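PDB 2HPG: ABC transporter, periplasmic substrate-binding protein from Thermotoga maritima, which probably binds a small solute in the periplasm and hands it to a tripartite ATP-independent (TRAP) transporter. Local coordinates for residues Val260-Lys263 with Ile264-Leu268; Glu267-Glu270 with Glu271-Gln274; Lys273-Cys276 with Ile277-Gly280. All coordinates share one frame; numbering follows the deposited sequence.

Contact 1 of 3, residues Val260-Lys263 with Ile264-Leu268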
loop_
_atom_site.group_PDB
_atom_site.type_symbol
_atom_site.label_atom_id
_atom_site.label_comp_id
_atom_site.label_asym_id
_atom_site.label_seq_id
_atom_site.Cartn_x
_atom_site.Cartn_y
_atom_site.Cartn_z
ATOM N N VAL A 260 -1.813 10.693 8.139
ATOM C CA VAL A 260 -0.456 10.352 7.678
ATOM C C VAL A 260 -0.387 10.250 6.145
ATOM O O VAL A 260 0.605 10.610 5.550
ATOM C CB VAL A 260 0.109 9.094 8.381
ATOM C CG1 VAL A 260 -0.614 7.819 7.941
ATOM C CG2 VAL A 260 1.643 9.012 8.164
ATOM N N SER A 261 -1.455 9.804 5.497
ATOM C CA SER A 261 -1.501 9.745 4.033
ATOM C C SER A 261 -1.256 11.092 3.364
ATOM O O SER A 261 -0.514 11.195 2.384
ATOM C CB SER A 261 -2.856 9.220 3.587
ATOM O OG SER A 261 -3.083 7.923 4.077
ATOM N N LEU A 262 -1.868 12.133 3.902
ATOM C CA LEU A 262 -1.714 13.478 3.357
ATOM C C LEU A 262 -0.362 14.060 3.680
ATOM O O LEU A 262 0.183 14.781 2.870
ATOM C CB LEU A 262 -2.785 14.406 3.897
ATOM C CG LEU A 262 -4.166 14.167 3.287
ATOM C CD1 LEU A 262 -5.190 14.840 4.157
ATOM C CD2 LEU A 262 -4.243 14.695 1.886
ATOM N N LYS A 263 0.164 13.786 4.873
ATOM C CA LYS A 263 1.516 14.235 5.223
ATOM C C LYS A 263 2.552 13.588 4.303
ATOM O O LYS A 263 3.461 14.245 3.793
ATOM C CB LYS A 263 1.836 13.910 6.681
ATOM C CG LYS A 263 2.992 14.724 7.270
ATOM C CD LYS A 263 3.444 14.218 8.637
ATOM C CE LYS A 263 4.415 15.234 9.290
ATOM N NZ LYS A 263 5.160 14.696 10.469
ATOM N N ILE A 264 2.415 12.293 4.097
ATOM C CA ILE A 264 3.248 11.568 3.144
ATOM C C ILE A 264 3.150 12.183 1.738
ATOM O O ILE A 264 4.171 12.521 1.133
ATOM C CB ILE A 264 2.914 10.047 3.111
ATOM C CG1 ILE A 264 3.384 9.355 4.387
ATOM C CG2 ILE A 264 3.595 9.371 1.930
ATOM C CD1 ILE A 264 2.997 7.892 4.468
HETATM N N MSE A 265 1.935 12.327 1.215
HETATM C CA MSE A 265 1.738 12.741 -0.175
HETATM C C MSE A 265 1.959 14.209 -0.470
HETATM O O MSE A 265 2.288 14.550 -1.601
HETATM C CB MSE A 265 0.330 12.350 -0.655
HETATM C CG MSE A 265 0.211 10.915 -1.034
HETATM SE SE MSE A 265 -1.522 10.520 -1.798
HETATM C CE MSE A 265 -2.643 11.021 -0.283
ATOM N N LYS A 266 1.749 15.065 0.529
ATOM C CA LYS A 266 1.817 16.515 0.368
ATOM C C LYS A 266 3.121 17.107 0.903
ATOM O O LYS A 266 3.502 18.187 0.476
ATOM C CB LYS A 266 0.630 17.193 1.053
ATOM C CG LYS A 266 -0.709 16.927 0.357
ATOM C CD LYS A 266 -1.896 17.496 1.164
ATOM C CE LYS A 266 -1.904 19.017 1.298
ATOM N NZ LYS A 266 -2.122 19.731 0.009
ATOM N N GLU A 267 3.825 16.407 1.791
ATOM C CA GLU A 267 5.071 16.944 2.340
ATOM C C GLU A 267 6.277 16.032 2.364
ATOM O O GLU A 267 7.357 16.464 1.979
ATOM C CB GLU A 267 4.874 17.529 3.733
ATOM C CG GLU A 267 3.848 16.881 4.558
ATOM C CD GLU A 267 3.175 17.845 5.507
ATOM O OE1 GLU A 267 3.709 18.046 6.626
ATOM O OE2 GLU A 267 2.107 18.385 5.129
ATOM N N LEU A 268 6.136 14.806 2.856
ATOM C CA LEU A 268 7.331 14.004 3.124
ATOM C C LEU A 268 7.953 13.510 1.846
ATOM O O LEU A 268 9.178 13.541 1.691
ATOM C CB LEU A 268 7.019 12.849 4.069
ATOM C CG LEU A 268 6.598 13.283 5.466
ATOM C CD1 LEU A 268 6.383 12.063 6.349
ATOM C CD2 LEU A 268 7.672 14.187 6.072
#
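Val260 and Ile264 lie side by side along one face of the helix, both side chains pointing the same way, with Val260 CG2 4.1 Å from Ile264 CD1. Ile264 owes this to its first torsion (chi1 -71°), which sets CG1 opposite the carbonyl carbon and carries it back along the helix to 3.3 Å from the carbonyl O of Val260. Leu262 and Lys266 repeat the arrangement on a more open face: Leu262 CD2 rests against the aliphatic CD of Lys266 at 3.7 Å, and beyond that point the lysine bends twice, turning its amine away to a salt bridge with Glu102. Met265, a selenomethionine, curls at chi3 (-60°) and brings its terminal CE to 3.4 Å from the Ser261 carbonyl O. The hydroxyl of Ser261 faces elsewhere, toward Gly257 O and the strand 130-146. Lys263 and Glu267 cross at a slant. The lysine is extended, and its CG lies 3.5 Å from Glu267 OE1, yet the amine NZ stays 5.3 Å from that oxygen, so any attraction between the opposite charges is probably weak and long-range. The backbone bonds Ile264 N to Val260 O, Met265 N to Ser261 O and Lys266 N to Leu262 O follow the usual i to i+4 pattern. Lys263 O then takes two donors, Glu267 N from four residues on and Leu268 N from five (2.9 Å), although the place of that oxygen is less sure. The arrangement is that of a wider pi-type turn inserted in an alpha helix, here in the long helix 243-278 that runs through both lobes of the fold, as in other TRAP periplasmic binding proteins.

Contact 2 of 3, residues Glu267-Glu270 with Glu271-Gln274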
loop_
_atom_site.group_PDB
_atom_site.type_symbol
_atom_site.label_atom_id
_atom_site.label_comp_id
_atom_site.label_asym_id
_atom_site.label_seq_id
_atom_site.Cartn_x
_atom_site.Cartn_y
_atom_site.Cartn_z
ATOM N N GLU A 267 3.825 16.407 1.791
ATOM C CA GLU A 267 5.071 16.944 2.340
ATOM C C GLU A 267 6.277 16.032 2.364
ATOM O O GLU A 267 7.357 16.464 1.979
ATOM C CB GLU A 267 4.874 17.529 3.733
ATOM C CG GLU A 267 3.848 16.881 4.558
ATOM C CD GLU A 267 3.175 17.845 5.507
ATOM O OE1 GLU A 267 3.709 18.046 6.626
ATOM O OE2 GLU A 267 2.107 18.385 5.129
ATOM N N LEU A 268 6.136 14.806 2.856
ATOM C CA LEU A 268 7.331 14.004 3.124
ATOM C C LEU A 268 7.953 13.510 1.846
ATOM O O LEU A 268 9.178 13.541 1.691
ATOM C CB LEU A 268 7.019 12.849 4.069
ATOM C CG LEU A 268 6.598 13.283 5.466
ATOM C CD1 LEU A 268 6.383 12.063 6.349
ATOM C CD2 LEU A 268 7.672 14.187 6.072
ATOM N N GLU A 269 7.123 13.042 0.925
ATOM C CA GLU A 269 7.646 12.598 -0.357
ATOM C C GLU A 269 8.353 13.717 -1.121
ATOM O O GLU A 269 9.329 13.464 -1.829
ATOM C CB GLU A 269 6.537 11.995 -1.209
ATOM C CG GLU A 269 6.292 10.510 -0.928
ATOM C CD GLU A 269 7.491 9.617 -1.304
ATOM O OE1 GLU A 269 7.791 9.442 -2.506
ATOM O OE2 GLU A 269 8.108 9.047 -0.382
ATOM N N GLU A 270 7.840 14.943 -0.975
ATOM C CA GLU A 270 8.455 16.134 -1.551
ATOM C C GLU A 270 9.840 16.393 -0.925
ATOM O O GLU A 270 10.801 16.692 -1.649
ATOM C CB GLU A 270 7.563 17.371 -1.360
ATOM C CG GLU A 270 6.290 17.411 -2.220
ATOM C CD GLU A 270 5.203 16.409 -1.821
ATOM O OE1 GLU A 270 5.328 15.739 -0.767
ATOM O OE2 GLU A 270 4.202 16.304 -2.577
ATOM N N GLU A 271 9.944 16.259 0.399
ATOM C CA GLU A 271 11.216 16.468 1.093
ATOM C C GLU A 271 12.249 15.455 0.689
ATOM O O GLU A 271 13.404 15.789 0.521
ATOM C CB GLU A 271 11.042 16.361 2.596
ATOM C CG GLU A 271 10.183 17.419 3.187
ATOM C CD GLU A 271 10.043 17.267 4.691
ATOM O OE1 GLU A 271 8.931 17.523 5.200
ATOM O OE2 GLU A 271 11.032 16.901 5.363
ATOM N N TYR A 272 11.829 14.199 0.573
ATOM C CA TYR A 272 12.722 13.121 0.165
ATOM C C TYR A 272 13.163 13.269 -1.277
ATOM O O TYR A 272 14.298 12.950 -1.596
ATOM C CB TYR A 272 12.053 11.764 0.383
ATOM C CG TYR A 272 12.085 11.273 1.814
ATOM C CD1 TYR A 272 13.295 11.012 2.450
ATOM C CD2 TYR A 272 10.920 11.030 2.508
ATOM C CE1 TYR A 272 13.340 10.547 3.753
ATOM C CE2 TYR A 272 10.940 10.546 3.815
ATOM C CZ TYR A 272 12.163 10.316 4.435
ATOM O OH TYR A 272 12.195 9.842 5.722
ATOM N N LYS A 273 12.282 13.775 -2.138
ATOM C CA LYS A 273 12.658 14.120 -3.516
ATOM C C LYS A 273 13.809 15.106 -3.525
ATOM O O LYS A 273 14.798 14.899 -4.222
ATOM C CB LYS A 273 11.458 14.698 -4.296
ATOM C CG LYS A 273 11.755 15.023 -5.768
ATOM C CD LYS A 273 10.500 15.405 -6.537
ATOM C CE LYS A 273 10.813 15.751 -7.990
ATOM N NZ LYS A 273 9.591 16.076 -8.761
ATOM N N GLN A 274 13.683 16.167 -2.730
ATOM C CA GLN A 274 14.753 17.164 -2.607
ATOM C C GLN A 274 16.032 16.555 -2.077
ATOM O O GLN A 274 17.134 16.913 -2.545
ATOM C CB GLN A 274 14.352 18.326 -1.671
ATOM C CG GLN A 274 13.176 19.170 -2.096
ATOM C CD GLN A 274 13.252 19.698 -3.507
ATOM O OE1 GLN A 274 13.197 18.935 -4.466
ATOM N NE2 GLN A 274 13.330 21.021 -3.648
HETATM O O HOH W 1 6.758 17.932 6.797
#
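Leu268 and Glu271 run side by side, pointing the same way, and Leu268 CD2 touches the carboxylate oxygen Glu271 OE1 at 3.7 Å. Glu271 CG lies 3.2 Å from Glu267 O, and the chain runs on extended from there to bring OE1 beside Leu268. One water donates to both acids, 2.7 Å from Glu271 OE1 and 3.1 Å from Glu267 OE1, and so probably eases the repulsion between two carboxylates that do not touch. Tyr272 has CG opposite its carbonyl carbon (chi1 -79°), which leans the ring back until CD2 lies 3.2 Å from Leu268 O; the same oxygen accepts Tyr272 N at 3.0 Å. With Glu271 N to Glu267 O, Lys273 N to Glu269 O and Gln274 N to Glu270 O, this is regular i to i+4 alpha-helical bonding, the long helix 243-278 having settled again past its wider turn. Farther out, Tyr272 packs on Tyr204, Ala205 and Asn209 of helix 204-209 and on Glu21. An alanine in place of Tyr272 would strip the ring from these neighbours and is likely to open a gap between the two helices. The carboxylate of Glu269 takes the backbone N-H groups of Tyr204 and Ala205, where the positive end of helix 204-209 would probably stabilise its charge, and Lys273 NZ forms a salt bridge with Glu221.

Contact 3 of 3, residues Lys273-Cys276 with Ile277-Gly280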
loop_
_atom_site.group_PDB
_atom_site.type_symbol
_atom_site.label_atom_id
_atom_site.label_comp_id
_atom_site.label_asym_id
_atom_site.label_seq_id
_atom_site.Cartn_x
_atom_site.Cartn_y
_atom_site.Cartn_z
ATOM N N LYS A 273 12.282 13.775 -2.138
ATOM C CA LYS A 273 12.658 14.120 -3.516
ATOM C C LYS A 273 13.809 15.106 -3.525
ATOM O O LYS A 273 14.798 14.899 -4.222
ATOM C CB LYS A 273 11.458 14.698 -4.296
ATOM C CG LYS A 273 11.755 15.023 -5.768
ATOM C CD LYS A 273 10.500 15.405 -6.537
ATOM C CE LYS A 273 10.813 15.751 -7.990
ATOM N NZ LYS A 273 9.591 16.076 -8.761
ATOM N N GLN A 274 13.683 16.167 -2.730
ATOM C CA GLN A 274 14.753 17.164 -2.607
ATOM C C GLN A 274 16.032 16.555 -2.077
ATOM O O GLN A 274 17.134 16.913 -2.545
ATOM C CB GLN A 274 14.352 18.326 -1.671
ATOM C CG GLN A 274 13.176 19.170 -2.096
ATOM C CD GLN A 274 13.252 19.698 -3.507
ATOM O OE1 GLN A 274 13.197 18.935 -4.466
ATOM N NE2 GLN A 274 13.330 21.021 -3.648
ATOM N N LYS A 275 15.919 15.668 -1.088
ATOM C CA LYS A 275 17.115 14.991 -0.557
ATOM C C LYS A 275 17.759 14.102 -1.598
ATOM O O LYS A 275 18.970 14.003 -1.657
ATOM C CB LYS A 275 16.776 14.163 0.682
ATOM C CG LYS A 275 16.511 15.003 1.906
ATOM C CD LYS A 275 15.899 14.224 3.004
ATOM C CE LYS A 275 16.154 14.905 4.352
ATOM N NZ LYS A 275 15.159 14.496 5.388
ATOM N N CYS A 276 16.958 13.446 -2.430
ATOM C CA CYS A 276 17.495 12.569 -3.478
ATOM C C CYS A 276 18.225 13.369 -4.558
ATOM O O CYS A 276 19.287 12.971 -5.046
ATOM C CB CYS A 276 16.379 11.736 -4.127
ATOM S SG CYS A 276 15.778 10.307 -3.132
ATOM N N ILE A 277 17.623 14.483 -4.956
ATOM C CA ILE A 277 18.263 15.445 -5.857
ATOM C C ILE A 277 19.590 15.889 -5.263
ATOM O O ILE A 277 20.613 15.856 -5.930
ATOM C CB ILE A 277 17.347 16.660 -6.134
ATOM C CG1 ILE A 277 16.162 16.236 -7.004
ATOM C CG2 ILE A 277 18.099 17.769 -6.879
ATOM C CD1 ILE A 277 15.157 17.356 -7.274
ATOM N N GLU A 278 19.583 16.236 -3.988
ATOM C CA GLU A 278 20.816 16.620 -3.299
ATOM C C GLU A 278 21.869 15.504 -3.172
ATOM O O GLU A 278 23.033 15.784 -2.887
ATOM C CB GLU A 278 20.460 17.196 -1.938
ATOM C CG GLU A 278 19.679 18.495 -2.088
ATOM C CD GLU A 278 18.760 18.823 -0.933
ATOM O OE1 GLU A 278 18.691 18.079 0.071
ATOM O OE2 GLU A 278 18.070 19.856 -1.045
ATOM N N LYS A 279 21.465 14.251 -3.375
ATOM C CA LYS A 279 22.395 13.121 -3.393
ATOM C C LYS A 279 22.789 12.750 -4.804
ATOM O O LYS A 279 23.503 11.784 -5.014
ATOM C CB LYS A 279 21.797 11.907 -2.663
ATOM C CG LYS A 279 21.636 12.118 -1.186
ATOM C CD LYS A 279 23.004 12.149 -0.491
ATOM C CE LYS A 279 22.863 12.406 0.992
ATOM N NZ LYS A 279 24.158 12.222 1.721
ATOM N N GLY A 280 22.299 13.513 -5.775
ATOM C CA GLY A 280 22.810 13.463 -7.124
ATOM C C GLY A 280 21.959 12.687 -8.104
ATOM O O GLY A 280 22.410 12.408 -9.201
#
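Lys273-Cys276 and Ile277-Gly280 meet as the closing turn of helix 243-278, a local contact at the protein surface just before the chain passes into strand 282-284. Ile277 N bonds to Lys273 O and Glu278 N to Gln274 O, both at 2.9 Å. The side chains of Gln274 and Ile277 run alongside each other: the glutamine bends at chi2 (-51°), which puts its amide oxygen OE1 3.8 Å from Ile277 CD1, a polar atom against a methyl. Glu278 packs tightly on the preceding turn, its carboxyl carbon CD only 3.0 Å from Gln274 O. Both carboxylate oxygens therefore sit near another acceptor, which is probably a little unfavourable for the charge, while Lys275 slants across Glu278 through its methylenes without an ionic contact. Cys276 is the buried member, set against Tyr208 of helix 204-209, and Ile277 also touches Val283 in the following strand. Toward the end the bonding loosens. Lys279 N makes a weak bond to Lys275 O and another, at 3.0 Å, to Cys276 O, approaching that carbonyl from above its plane rather than along a lone pair. Gly280 N then bonds to Ile277 O at 2.9 Å. With a phi of 102°, Gly280 takes up a left-handed conformation, in which any CB would be jammed against the carbonyl O of Lys279. Helical torsions stop here, and the reversal with positive phi and bonds back into the last turn is the Schellman motif, a common way for an alpha helix to end at a glycine.

How the contacts relate
All three contacts lie in helix 243-278 and follow it outward from the chain's centre. Contact 1 is partly buried, with apolar side chains set against helix 22-37, helix 101-112 and strand 130-146. Contacts 2 and 3 belong to the surface: contact 2 is rich in carboxylates and water-bridged, whereas contact 3 deals mainly with ending the helix. Both lean on helix 204-209. Contacts 1 and 2 share Glu267 and Leu268, and a probable bond from Glu269 N to Ile264 O carries the five-residue step of contact 1 into contact 2. Contacts 2 and 3 share Lys273 and Gln274; contacts 1 and 3 do not touch, their centres about 18 Å apart.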